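Local coordinates for protein uricase (Bacillus fastidiosus, PDB 4R8X) that catalyses the oxidation of urate by molecular oxygen to 5-hydroxyisourate, the first step on the route from urate to (S)-allantoin, at residues N20-L25 with E84-E89; S31-K36 with Y222-Q227; Y199-I204 with G268-T273; W274-E279 with A287-P292. All coordinates share one frame; numbering follows the deposited sequence.

Contact 1: residues N20-L25 with E84-E89; sequences NPLKGL and EGATLE
A86 pushes its methyl against the backbone between N20 and L22, so this contact is made largely of carbonyl oxygens meeting carbon. A86 CB sits 3.2 Å from N20 O, with P21 O somewhat farther from it, and it also packs against L22 CB at 3.9 Å. N20 CB packs 3.4 Å from E84 O and close to G85 O. A water ties the two segments together here: it accepts from N20 N at 2.9 Å and donates to G85 O at 2.7 Å. A second bridge comes from N38, whose ND2 is hydrogen-bonded to both N20 O and A86 O.

The residues joined are the loop that follows strand 5-17 and the link between helices 69-82 and 88-102, in the N-terminal half of a protein built from tunnelling-fold (T-fold) domains. T87 is the N-cap of helix 88-102. Its OG1 stands between the backbone N and the carbonyl carbon (chi1 76°), where it accepts from G90 N and also bonds to A214 O. The same torsion sets CG2 beside the backbone N, the branch that meets L22. L22 has CG anti to its N (chi1 177°), and the L22 side chain crosses that of T87 obliquely, CD1 4.1 Å from T87 CG2, while Y222 packs against both side chains.

Contact 2: residues S31-K36 with Y222-Q227; sequences SNFTEK and YVAAEQ
A224 CB packs 4.0 Å from F33 CE2 at the start of helix 225-238, one of the helices that lie against the sheet in this T-fold protein. A224 holds the N-cap position, and its backbone N donates to Q227 OE1 at 3.2 Å, on a lone pair in the carbonyl plane. Q227, the third helical residue, thus reaches back with its side chain to the N-cap backbone.

E226 and F33 carry the centre of the contact. The E226 chain bends at chi2 (87°), which carries CD back across the F33 ring. CB rests over the ring centre as a CH-pi contact, 3.5 Å from the F33 centroid, and the carboxylate follows, stacked within 6° of parallel, with E226 CD 3.6 Å from F33 CZ. F33's other face has E35 O toward the rim. E226 OE1 offers its syn lone pair to K36 NZ in a 2.7 Å salt bridge, the extended lysine crossing the glutamate at about a right angle. NZ has a second anionic partner in E115, so the lysine is likely to stay charged, while E226 OE2 accepts from a water.

Q227 reaches F33 through another water, which accepts from Q227 NE2 and donates to F33 O. Beside it S31 OG, bonded to D230 of the same helix, lies 4.1 Å from Q227 CA and closes an ST turn by accepting from F33 N at 3.0 Å.

Contact 3: residues Y199-I204 with G268-T273; sequences YIFLNI and GTNNRT
F201 and N270 form a hydrogen-bonded antiparallel pair, F201 N giving to N270 O and N270 N to F201 O, both at 2.9 Å. N203 and G268 repeat the pattern, and past the strand end R272 N still reaches Y199 O at 2.8 Å. Y199 N instead donates to a side chain, T273 OG1. That hydroxyl gives its proton to N271 OD1 at 2.7 Å, and the same oxygen takes T273 N to close an Asx turn.

R272 grips N270 OD1 side-on with NE and NH2, both from one face of the amide, while N270 ND2 donates to T269 O from above that carbonyl's plane. An alanine in place of N270 would probably leave R272 NE and NH2 without this acceptor and its guanidinium freer to turn.

Among apolar contacts, R272 CG, anti to the carbonyl carbon (chi1 -69°), lies over the centre of the F201 ring as a CH-pi contact, 3.5 Å from the F201 centroid. On the other sheet face, L202 CD2 lies alongside T269 CG2 at 3.6 Å, beneath helix 244-258. These strands belong to the antiparallel sheet of the T-fold, and the second ends at N271, predicted to bind urate and O2.

Contact 4: residues W274-E279 with A287-P292; sequences WDTVVE and AVFTEP
W274 bears on F289 and T290 where the hairpin of strands 275-278 and 288-290 begins. Its CB lies 3.2 Å from T290 O and its CE3 3.6 Å from F289 CB, the two rings oblique with planes at 35°. E291 OE2 comes to the indole edge, 3.4 Å from W274 CD1, and the other side-chain oxygen bonds to Y116 of a second subunit. F15 of that subunit stacks on the indole, so an alanine here would probably open a gap beside F289 and leave F15 without its stacking partner.

D275 exchanges two backbone hydrogen bonds with T290, and D275 OD2 lies 3.4 Å from P292 CA. OD2 also forms a salt bridge with R293 of a third subunit. T276 OG1, hydrogen-bonded to T194, stands 3.6 Å from F289 CE1. V277 and V278 both donate to V288 O, from V277 N at 2.8 Å and from V278 N at 3.0 Å, a classic beta bulge. The extra residue brings V277 CG2 to 3.6 Å from T290 CG2, while V278 and V288 pack CB to CB.

Backbone bonds and carbon contacts thus close the hairpin itself, whereas the acidic and hydroxyl ends of D275, T290 and E291 are engaged by neighbouring subunits, and V288 and F289 pair antiparallel with a strand of the second subunit, carrying the sheet across the interface, consistent with a hairpin that helps bind the tetramer together.

How the contacts relate
All four contacts are partly buried. Contacts 2 and 3 have their centres nearest the chain centre, about 13 Å each; contact 4 is peripheral, its centre about 31 Å from the centre of the chain, and its polar groups turn to other subunits. Contacts 1 and 2 share the small sheet of strands 22-23 and 35-36, and E89 meets Y222 between them. Both set irregular chain against a helix start, and each has bridging water and an N-cap residue, but contact 1 is methyl against carbonyl whereas contact 2 rests on a salt bridge and a covered ring. Contact 3, regular strand pairing, alone contains a predicted substrate residue, N271; contact 4 follows it directly, touching through T273 with P292.

Contact 1: residues N20-L25 with E84-E89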
loop_
_atom_site.group_PDB
_atom_site.type_symbol
_atom_site.label_atom_id
_atom_site.label_comp_id
_atom_site.label_asym_id
_atom_site.label_seq_id
_atom_site.Cartn_x
_atom_site.Cartn_y
_atom_site.Cartn_z
ATOM N N ASN D 20 15.721 18.672 -22.424
ATOM C CA ASN D 20 15.694 20.110 -22.656
ATOM C C ASN D 20 14.933 20.828 -21.544
ATOM O O ASN D 20 13.815 20.437 -21.218
ATOM C CB ASN D 20 15.027 20.382 -24.005
ATOM C CG ASN D 20 15.158 21.820 -24.440
ATOM O OD1 ASN D 20 16.129 22.495 -24.105
ATOM N ND2 ASN D 20 14.176 22.301 -25.195
ATOM N N PRO D 21 15.540 21.867 -20.943
ATOM C CA PRO D 21 14.812 22.549 -19.868
ATOM C C PRO D 21 13.565 23.278 -20.370
ATOM O O PRO D 21 13.523 23.774 -21.498
ATOM C CB PRO D 21 15.841 23.553 -19.322
ATOM C CG PRO D 21 17.165 22.985 -19.704
ATOM C CD PRO D 21 16.935 22.334 -21.044
ATOM N N LEU D 22 12.546 23.315 -19.523
ATOM C CA LEU D 22 11.364 24.129 -19.753
ATOM C C LEU D 22 11.634 25.503 -19.141
ATOM O O LEU D 22 11.797 25.619 -17.929
ATOM C CB LEU D 22 10.151 23.448 -19.104
ATOM C CG LEU D 22 8.795 24.160 -19.146
ATOM C CD1 LEU D 22 8.306 24.343 -20.582
ATOM C CD2 LEU D 22 7.785 23.375 -18.337
ATOM N N LYS D 23 11.718 26.535 -19.978
ATOM C CA LYS D 23 12.052 27.880 -19.505
ATOM C C LYS D 23 11.089 28.891 -20.095
ATOM O O LYS D 23 10.582 28.682 -21.185
ATOM C CB LYS D 23 13.463 28.277 -19.949
ATOM C CG LYS D 23 14.595 27.506 -19.309
ATOM C CD LYS D 23 15.931 28.068 -19.769
ATOM C CE LYS D 23 17.092 27.311 -19.160
ATOM N NZ LYS D 23 18.390 27.802 -19.697
ATOM N N GLY D 24 10.854 29.997 -19.395
ATOM C CA GLY D 24 10.068 31.083 -19.960
ATOM C C GLY D 24 8.570 30.959 -19.757
ATOM O O GLY D 24 7.776 31.410 -20.587
ATOM N N LEU D 25 8.176 30.346 -18.648
ATOM C CA LEU D 25 6.766 30.243 -18.309
ATOM C C LEU D 25 6.194 31.619 -17.967
ATOM O O LEU D 25 6.939 32.561 -17.698
ATOM C CB LEU D 25 6.577 29.262 -17.154
ATOM C CG LEU D 25 7.099 27.846 -17.429
ATOM C CD1 LEU D 25 7.088 26.980 -16.168
ATOM C CD2 LEU D 25 6.293 27.188 -18.549
ATOM N N GLU D 84 13.187 15.957 -28.013
ATOM C CA GLU D 84 13.932 17.198 -27.850
ATOM C C GLU D 84 13.126 18.276 -27.133
ATOM O O GLU D 84 13.609 19.390 -26.930
ATOM C CB GLU D 84 14.414 17.714 -29.210
ATOM C CG GLU D 84 15.360 16.746 -29.915
ATOM C CD GLU D 84 15.978 17.324 -31.172
ATOM O OE1 GLU D 84 15.990 16.623 -32.205
ATOM O OE2 GLU D 84 16.466 18.470 -31.126
ATOM N N GLY D 85 11.900 17.941 -26.743
ATOM C CA GLY D 85 11.040 18.900 -26.075
ATOM C C GLY D 85 11.197 18.885 -24.572
ATOM O O GLY D 85 12.105 18.236 -24.044
ATOM N N ALA D 86 10.292 19.567 -23.876
ATOM C CA ALA D 86 10.485 19.812 -22.442
ATOM C C ALA D 86 9.258 19.525 -21.597
ATOM O O ALA D 86 9.271 19.802 -20.395
ATOM C CB ALA D 86 10.918 21.251 -22.208
ATOM N N THR D 87 8.205 18.978 -22.198
ATOM C CA THR D 87 6.944 18.775 -21.479
ATOM C C THR D 87 6.441 17.346 -21.578
ATOM O O THR D 87 6.741 16.619 -22.528
ATOM C CB THR D 87 5.798 19.710 -21.966
ATOM O OG1 THR D 87 5.282 19.245 -23.224
ATOM C CG2 THR D 87 6.277 21.145 -22.086
ATOM N N LEU D 88 5.668 16.943 -20.578
ATOM C CA LEU D 88 5.126 15.594 -20.539
ATOM C C LEU D 88 4.160 15.394 -21.704
ATOM O O LEU D 88 4.213 14.379 -22.395
ATOM C CB LEU D 88 4.413 15.360 -19.209
ATOM C CG LEU D 88 3.944 13.933 -18.936
ATOM C CD1 LEU D 88 5.088 12.934 -19.074
ATOM C CD2 LEU D 88 3.368 13.857 -17.536
ATOM N N GLU D 89 3.287 16.377 -21.925
ATOM C CA GLU D 89 2.318 16.300 -23.013
ATOM C C GLU D 89 2.993 16.242 -24.378
ATOM O O GLU D 89 2.530 15.531 -25.268
ATOM C CB GLU D 89 1.368 17.494 -22.980
ATOM C CG GLU D 89 0.529 17.620 -21.724
ATOM C CD GLU D 89 1.165 18.499 -20.657
ATOM O OE1 GLU D 89 0.409 19.033 -19.829
ATOM O OE2 GLU D 89 2.403 18.667 -20.639
HETATM O O HOH W 1 14.459 16.995 -24.364
#

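Contact 2: residues S31-K36 with Y222-Q227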
loop_
_atom_site.group_PDB
_atom_site.type_symbol
_atom_site.label_atom_id
_atom_site.label_comp_id
_atom_site.label_asym_id
_atom_site.label_seq_id
_atom_site.Cartn_x
_atom_site.Cartn_y
_atom_site.Cartn_z
ATOM N N SER D 31 2.847 32.414 -7.815
ATOM C CA SER D 31 3.916 31.429 -8.000
ATOM C C SER D 31 5.259 32.056 -8.356
ATOM O O SER D 31 5.314 33.090 -9.014
ATOM C CB SER D 31 3.514 30.436 -9.103
ATOM O OG SER D 31 4.473 29.404 -9.277
ATOM N N ASN D 32 6.336 31.407 -7.922
ATOM C CA ASN D 32 7.686 31.751 -8.347
ATOM C C ASN D 32 8.225 30.764 -9.373
ATOM O O ASN D 32 9.370 30.880 -9.806
ATOM C CB ASN D 32 8.637 31.775 -7.146
ATOM C CG ASN D 32 8.631 33.102 -6.431
ATOM O OD1 ASN D 32 8.352 34.141 -7.034
ATOM N ND2 ASN D 32 8.947 33.083 -5.143
ATOM N N PHE D 33 7.406 29.784 -9.747
ATOM C CA PHE D 33 7.858 28.711 -10.629
ATOM C C PHE D 33 7.831 29.183 -12.071
ATOM O O PHE D 33 6.759 29.345 -12.641
ATOM C CB PHE D 33 6.951 27.486 -10.478
ATOM C CG PHE D 33 7.505 26.236 -11.104
ATOM C CD1 PHE D 33 8.319 25.380 -10.375
ATOM C CD2 PHE D 33 7.200 25.905 -12.414
ATOM C CE1 PHE D 33 8.833 24.229 -10.947
ATOM C CE2 PHE D 33 7.707 24.749 -12.993
ATOM C CZ PHE D 33 8.519 23.909 -12.259
ATOM N N THR D 34 9.001 29.396 -12.664
ATOM C CA THR D 34 9.051 29.861 -14.052
ATOM C C THR D 34 9.907 28.989 -14.960
ATOM O O THR D 34 9.985 29.241 -16.158
ATOM C CB THR D 34 9.516 31.333 -14.167
ATOM O OG1 THR D 34 10.791 31.491 -13.529
ATOM C CG2 THR D 34 8.493 32.266 -13.521
ATOM N N GLU D 35 10.549 27.977 -14.390
ATOM C CA GLU D 35 11.342 27.048 -15.183
ATOM C C GLU D 35 11.421 25.696 -14.505
ATOM O O GLU D 35 11.371 25.595 -13.281
ATOM C CB GLU D 35 12.751 27.587 -15.444
ATOM C CG GLU D 35 13.617 27.728 -14.202
ATOM C CD GLU D 35 15.032 28.193 -14.506
ATOM O OE1 GLU D 35 15.774 28.481 -13.540
ATOM O OE2 GLU D 35 15.411 28.269 -15.696
ATOM N N LYS D 36 11.527 24.652 -15.312
ATOM C CA LYS D 36 11.683 23.308 -14.784
ATOM C C LYS D 36 12.898 22.712 -15.480
ATOM O O LYS D 36 12.870 22.459 -16.681
ATOM C CB LYS D 36 10.426 22.481 -15.055
ATOM C CG LYS D 36 10.392 21.109 -14.381
ATOM C CD LYS D 36 8.983 20.516 -14.409
ATOM C CE LYS D 36 8.930 19.172 -13.704
ATOM N NZ LYS D 36 7.524 18.684 -13.543
ATOM N N TYR D 222 2.496 27.613 -22.189
ATOM C CA TYR D 222 2.447 26.328 -21.501
ATOM C C TYR D 222 2.099 26.527 -20.041
ATOM O O TYR D 222 2.714 27.347 -19.358
ATOM C CB TYR D 222 3.782 25.580 -21.596
ATOM C CG TYR D 222 3.706 24.225 -20.913
ATOM C CD1 TYR D 222 3.028 23.173 -21.520
ATOM C CD2 TYR D 222 4.260 24.005 -19.645
ATOM C CE1 TYR D 222 2.916 21.941 -20.921
ATOM C CE2 TYR D 222 4.150 22.764 -19.028
ATOM C CZ TYR D 222 3.463 21.736 -19.670
ATOM O OH TYR D 222 3.355 20.502 -19.079
ATOM N N VAL D 223 1.120 25.766 -19.567
ATOM C CA VAL D 223 0.719 25.841 -18.172
ATOM C C VAL D 223 1.410 24.731 -17.389
ATOM O O VAL D 223 1.090 23.560 -17.546
ATOM C CB VAL D 223 -0.810 25.730 -18.020
ATOM C CG1 VAL D 223 -1.215 25.874 -16.557
ATOM C CG2 VAL D 223 -1.499 26.795 -18.865
ATOM N N ALA D 224 2.362 25.102 -16.542
ATOM C CA ALA D 224 3.048 24.120 -15.710
ATOM C C ALA D 224 2.167 23.720 -14.533
ATOM O O ALA D 224 1.586 24.583 -13.857
ATOM C CB ALA D 224 4.384 24.668 -15.218
ATOM N N ALA D 225 2.057 22.412 -14.300
ATOM C CA ALA D 225 1.273 21.893 -13.173
ATOM C C ALA D 225 1.707 22.518 -11.851
ATOM O O ALA D 225 0.890 22.725 -10.965
ATOM C CB ALA D 225 1.354 20.358 -13.103
ATOM N N GLU D 226 2.993 22.830 -11.724
ATOM C CA GLU D 226 3.504 23.449 -10.509
ATOM C C GLU D 226 2.904 24.828 -10.277
ATOM O O GLU D 226 2.688 25.236 -9.128
ATOM C CB GLU D 226 5.028 23.541 -10.565
ATOM C CG GLU D 226 5.729 22.197 -10.407
ATOM C CD GLU D 226 5.910 21.426 -11.712
ATOM O OE1 GLU D 226 6.623 20.405 -11.681
ATOM O OE2 GLU D 226 5.359 21.827 -12.757
ATOM N N GLN D 227 2.643 25.548 -11.361
ATOM C CA GLN D 227 1.993 26.854 -11.250
ATOM C C GLN D 227 0.565 26.705 -10.750
ATOM O O GLN D 227 0.096 27.480 -9.912
ATOM C CB GLN D 227 1.988 27.573 -12.593
ATOM C CG GLN D 227 3.354 27.915 -13.106
ATOM C CD GLN D 227 3.293 28.620 -14.444
ATOM O OE1 GLN D 227 2.989 28.007 -15.469
ATOM N NE2 GLN D 227 3.574 29.913 -14.439
HETATM O O HOH W 2 4.817 31.020 -12.285
HETATM O O HOH W 3 5.309 20.548 -15.244
#

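Contact 3: residues Y199-I204 with G268-T273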
loop_
_atom_site.group_PDB
_atom_site.type_symbol
_atom_site.label_atom_id
_atom_site.label_comp_id
_atom_site.label_asym_id
_atom_site.label_seq_id
_atom_site.Cartn_x
_atom_site.Cartn_y
_atom_site.Cartn_z
ATOM N N TYR D 199 -8.789 19.863 5.932
ATOM C CA TYR D 199 -7.705 19.074 5.374
ATOM C C TYR D 199 -8.242 18.459 4.090
ATOM O O TYR D 199 -9.203 17.695 4.117
ATOM C CB TYR D 199 -7.267 18.012 6.394
ATOM C CG TYR D 199 -6.086 17.147 5.990
ATOM C CD1 TYR D 199 -5.165 17.562 5.035
ATOM C CD2 TYR D 199 -5.898 15.905 6.577
ATOM C CE1 TYR D 199 -4.099 16.763 4.676
ATOM C CE2 TYR D 199 -4.838 15.098 6.213
ATOM C CZ TYR D 199 -3.946 15.537 5.269
ATOM O OH TYR D 199 -2.905 14.725 4.910
ATOM N N ILE D 200 -7.623 18.817 2.964
ATOM C CA ILE D 200 -8.127 18.443 1.640
ATOM C C ILE D 200 -7.083 17.739 0.775
ATOM O O ILE D 200 -5.885 18.017 0.870
ATOM C CB ILE D 200 -8.670 19.671 0.865
ATOM C CG1 ILE D 200 -7.544 20.661 0.555
ATOM C CG2 ILE D 200 -9.766 20.365 1.658
ATOM C CD1 ILE D 200 -7.989 21.875 -0.270
ATOM N N PHE D 201 -7.555 16.803 -0.043
ATOM C CA PHE D 201 -6.762 16.215 -1.117
ATOM C C PHE D 201 -7.351 16.769 -2.401
ATOM O O PHE D 201 -8.579 16.825 -2.531
ATOM C CB PHE D 201 -6.906 14.690 -1.151
ATOM C CG PHE D 201 -6.293 13.968 0.028
ATOM C CD1 PHE D 201 -5.739 14.653 1.110
ATOM C CD2 PHE D 201 -6.254 12.587 0.031
ATOM C CE1 PHE D 201 -5.189 13.961 2.183
ATOM C CE2 PHE D 201 -5.696 11.891 1.094
ATOM C CZ PHE D 201 -5.164 12.582 2.169
ATOM N N LEU D 202 -6.494 17.143 -3.350
ATOM C CA LEU D 202 -6.945 17.691 -4.634
ATOM C C LEU D 202 -6.208 17.042 -5.791
ATOM O O LEU D 202 -4.982 16.925 -5.762
ATOM C CB LEU D 202 -6.703 19.205 -4.718
ATOM C CG LEU D 202 -7.426 20.153 -3.765
ATOM C CD1 LEU D 202 -7.052 21.597 -4.060
ATOM C CD2 LEU D 202 -8.935 19.956 -3.852
ATOM N N ASN D 203 -6.966 16.618 -6.795
ATOM C CA ASN D 203 -6.429 16.347 -8.118
ATOM C C ASN D 203 -7.025 17.411 -9.011
ATOM O O ASN D 203 -8.247 17.605 -9.017
ATOM C CB ASN D 203 -6.855 14.975 -8.636
ATOM C CG ASN D 203 -6.337 13.824 -7.792
ATOM O OD1 ASN D 203 -5.348 13.946 -7.071
ATOM N ND2 ASN D 203 -7.010 12.684 -7.893
ATOM N N ILE D 204 -6.175 18.125 -9.735
ATOM C CA ILE D 204 -6.647 19.199 -10.597
ATOM C C ILE D 204 -6.215 18.915 -12.017
ATOM O O ILE D 204 -5.079 18.512 -12.256
ATOM C CB ILE D 204 -6.068 20.549 -10.161
ATOM C CG1 ILE D 204 -6.279 20.755 -8.655
ATOM C CG2 ILE D 204 -6.703 21.672 -10.958
ATOM C CD1 ILE D 204 -5.609 22.003 -8.105
ATOM N N GLY D 268 -11.039 16.770 -8.655
ATOM C CA GLY D 268 -11.474 15.645 -7.850
ATOM C C GLY D 268 -10.880 15.869 -6.470
ATOM O O GLY D 268 -9.675 16.077 -6.351
ATOM N N THR D 269 -11.716 15.859 -5.437
ATOM C CA THR D 269 -11.267 16.153 -4.076
ATOM C C THR D 269 -11.535 15.029 -3.092
ATOM O O THR D 269 -12.351 14.152 -3.348
ATOM C CB THR D 269 -12.039 17.334 -3.485
ATOM O OG1 THR D 269 -13.344 16.878 -3.106
ATOM C CG2 THR D 269 -12.184 18.446 -4.494
ATOM N N ASN D 270 -10.841 15.083 -1.957
ATOM C CA ASN D 270 -11.249 14.384 -0.745
ATOM C C ASN D 270 -11.288 15.397 0.389
ATOM O O ASN D 270 -10.389 16.237 0.512
ATOM C CB ASN D 270 -10.221 13.342 -0.285
ATOM C CG ASN D 270 -10.177 12.086 -1.136
ATOM O OD1 ASN D 270 -9.407 11.179 -0.820
ATOM N ND2 ASN D 270 -10.961 12.024 -2.210
ATOM N N ASN D 271 -12.297 15.285 1.242
ATOM C CA ASN D 271 -12.265 15.905 2.558
ATOM C C ASN D 271 -11.684 14.900 3.548
ATOM O O ASN D 271 -12.278 13.839 3.788
ATOM C CB ASN D 271 -13.671 16.316 3.001
ATOM C CG ASN D 271 -13.653 17.210 4.230
ATOM O OD1 ASN D 271 -12.735 17.140 5.043
ATOM N ND2 ASN D 271 -14.654 18.062 4.362
ATOM N N ARG D 272 -10.525 15.231 4.116
ATOM C CA ARG D 272 -9.809 14.322 5.014
ATOM C C ARG D 272 -9.693 14.873 6.435
ATOM O O ARG D 272 -8.844 14.445 7.230
ATOM C CB ARG D 272 -8.431 14.015 4.433
ATOM C CG ARG D 272 -8.494 13.176 3.171
ATOM C CD ARG D 272 -8.852 11.737 3.506
ATOM N NE ARG D 272 -8.986 10.921 2.305
ATOM C CZ ARG D 272 -9.231 9.617 2.321
ATOM N NH1 ARG D 272 -9.387 8.992 3.477
ATOM N NH2 ARG D 272 -9.323 8.937 1.192
ATOM N N THR D 273 -10.593 15.790 6.769
ATOM C CA THR D 273 -10.521 16.539 8.021
ATOM C C THR D 273 -10.539 15.649 9.261
ATOM O O THR D 273 -11.324 14.709 9.348
ATOM C CB THR D 273 -11.655 17.579 8.086
ATOM O OG1 THR D 273 -11.499 18.490 6.990
ATOM C CG2 THR D 273 -11.652 18.359 9.384
#

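Contact 4: residues W274-E279 with A287-P292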
loop_
_atom_site.group_PDB
_atom_site.type_symbol
_atom_site.label_atom_id
_atom_site.label_comp_id
_atom_site.label_asym_id
_atom_site.label_seq_id
_atom_site.Cartn_x
_atom_site.Cartn_y
_atom_site.Cartn_z
ATOM N N TRP D 274 -9.655 15.962 10.204
ATOM C CA TRP D 274 -9.516 15.233 11.461
ATOM C C TRP D 274 -10.744 15.347 12.376
ATOM O O TRP D 274 -11.604 16.213 12.182
ATOM C CB TRP D 274 -8.315 15.781 12.233
ATOM C CG TRP D 274 -6.967 15.657 11.547
ATOM C CD1 TRP D 274 -6.557 14.691 10.653
ATOM C CD2 TRP D 274 -5.857 16.546 11.712
ATOM N NE1 TRP D 274 -5.251 14.931 10.268
ATOM C CE2 TRP D 274 -4.800 16.057 10.911
ATOM C CE3 TRP D 274 -5.649 17.706 12.469
ATOM C CZ2 TRP D 274 -3.554 16.703 10.845
ATOM C CZ3 TRP D 274 -4.414 18.336 12.410
ATOM C CH2 TRP D 274 -3.379 17.827 11.608
ATOM N N ASP D 275 -10.794 14.480 13.390
ATOM C CA ASP D 275 -11.770 14.576 14.472
ATOM C C ASP D 275 -11.120 15.275 15.656
ATOM O O ASP D 275 -9.926 15.103 15.915
ATOM C CB ASP D 275 -12.215 13.183 14.931
ATOM C CG ASP D 275 -13.243 12.547 14.006
ATOM O OD1 ASP D 275 -13.886 13.280 13.223
ATOM O OD2 ASP D 275 -13.429 11.310 14.078
ATOM N N THR D 276 -11.908 16.043 16.393
ATOM C CA THR D 276 -11.442 16.657 17.631
ATOM C C THR D 276 -11.372 15.644 18.774
ATOM O O THR D 276 -12.279 14.821 18.946
ATOM C CB THR D 276 -12.382 17.793 18.059
ATOM O OG1 THR D 276 -12.429 18.781 17.025
ATOM C CG2 THR D 276 -11.907 18.435 19.362
ATOM N N VAL D 277 -10.301 15.705 19.564
ATOM C CA VAL D 277 -10.245 14.946 20.801
ATOM C C VAL D 277 -10.223 15.893 21.987
ATOM O O VAL D 277 -10.969 15.713 22.945
ATOM C CB VAL D 277 -9.018 14.034 20.863
ATOM C CG1 VAL D 277 -8.926 13.390 22.237
ATOM C CG2 VAL D 277 -9.082 12.980 19.766
ATOM N N VAL D 278 -9.353 16.898 21.932
ATOM C CA VAL D 278 -9.333 17.932 22.964
ATOM C C VAL D 278 -9.558 19.292 22.321
ATOM O O VAL D 278 -8.786 19.716 21.461
ATOM C CB VAL D 278 -8.009 17.966 23.754
ATOM C CG1 VAL D 278 -8.100 18.983 24.879
ATOM C CG2 VAL D 278 -7.680 16.588 24.315
ATOM N N GLU D 279 -10.634 19.960 22.724
ATOM C CA GLU D 279 -10.953 21.279 22.207
ATOM C C GLU D 279 -9.885 22.276 22.638
ATOM O O GLU D 279 -9.441 22.256 23.785
ATOM C CB GLU D 279 -12.312 21.731 22.738
ATOM C CG GLU D 279 -12.916 22.897 21.985
ATOM C CD GLU D 279 -13.916 22.443 20.945
ATOM O OE1 GLU D 279 -13.493 21.877 19.921
ATOM O OE2 GLU D 279 -15.128 22.637 21.159
ATOM N N ALA D 287 -5.191 22.541 21.122
ATOM C CA ALA D 287 -6.129 21.553 20.604
ATOM C C ALA D 287 -5.422 20.269 20.208
ATOM O O ALA D 287 -4.264 20.281 19.800
ATOM C CB ALA D 287 -6.900 22.104 19.417
ATOM N N VAL D 288 -6.135 19.159 20.340
ATOM C CA VAL D 288 -5.635 17.860 19.901
ATOM C C VAL D 288 -6.673 17.175 19.029
ATOM O O VAL D 288 -7.849 17.114 19.382
ATOM C CB VAL D 288 -5.278 16.950 21.104
ATOM C CG1 VAL D 288 -4.707 15.625 20.626
ATOM C CG2 VAL D 288 -4.305 17.659 22.030
ATOM N N PHE D 289 -6.224 16.681 17.879
ATOM C CA PHE D 289 -7.078 16.012 16.911
ATOM C C PHE D 289 -6.552 14.612 16.645
ATOM O O PHE D 289 -5.453 14.264 17.074
ATOM C CB PHE D 289 -7.103 16.813 15.602
ATOM C CG PHE D 289 -7.495 18.236 15.788
ATOM C CD1 PHE D 289 -8.831 18.594 15.769
ATOM C CD2 PHE D 289 -6.536 19.218 16.001
ATOM C CE1 PHE D 289 -9.206 19.914 15.955
ATOM C CE2 PHE D 289 -6.903 20.551 16.192
ATOM C CZ PHE D 289 -8.244 20.895 16.174
ATOM N N THR D 290 -7.344 13.819 15.935
ATOM C CA THR D 290 -6.940 12.474 15.540
ATOM C C THR D 290 -7.573 12.113 14.201
ATOM O O THR D 290 -8.371 12.874 13.664
ATOM C CB THR D 290 -7.329 11.425 16.603
ATOM O OG1 THR D 290 -6.686 10.179 16.302
ATOM C CG2 THR D 290 -8.845 11.229 16.650
ATOM N N GLU D 291 -7.209 10.963 13.641
ATOM C CA GLU D 291 -7.812 10.550 12.371
ATOM C C GLU D 291 -9.269 10.138 12.541
ATOM O O GLU D 291 -9.644 9.558 13.565
ATOM C CB GLU D 291 -7.029 9.405 11.716
ATOM C CG GLU D 291 -5.611 9.748 11.254
ATOM C CD GLU D 291 -5.548 10.660 10.037
ATOM O OE1 GLU D 291 -4.508 10.623 9.344
ATOM O OE2 GLU D 291 -6.505 11.422 9.766
ATOM N N PRO D 292 -10.096 10.425 11.528
ATOM C CA PRO D 292 -11.512 10.052 11.575
ATOM C C PRO D 292 -11.733 8.585 11.207
ATOM O O PRO D 292 -10.791 7.869 10.883
ATOM C CB PRO D 292 -12.129 10.956 10.505
ATOM C CG PRO D 292 -11.044 11.066 9.476
ATOM C CD PRO D 292 -9.758 11.149 10.289
#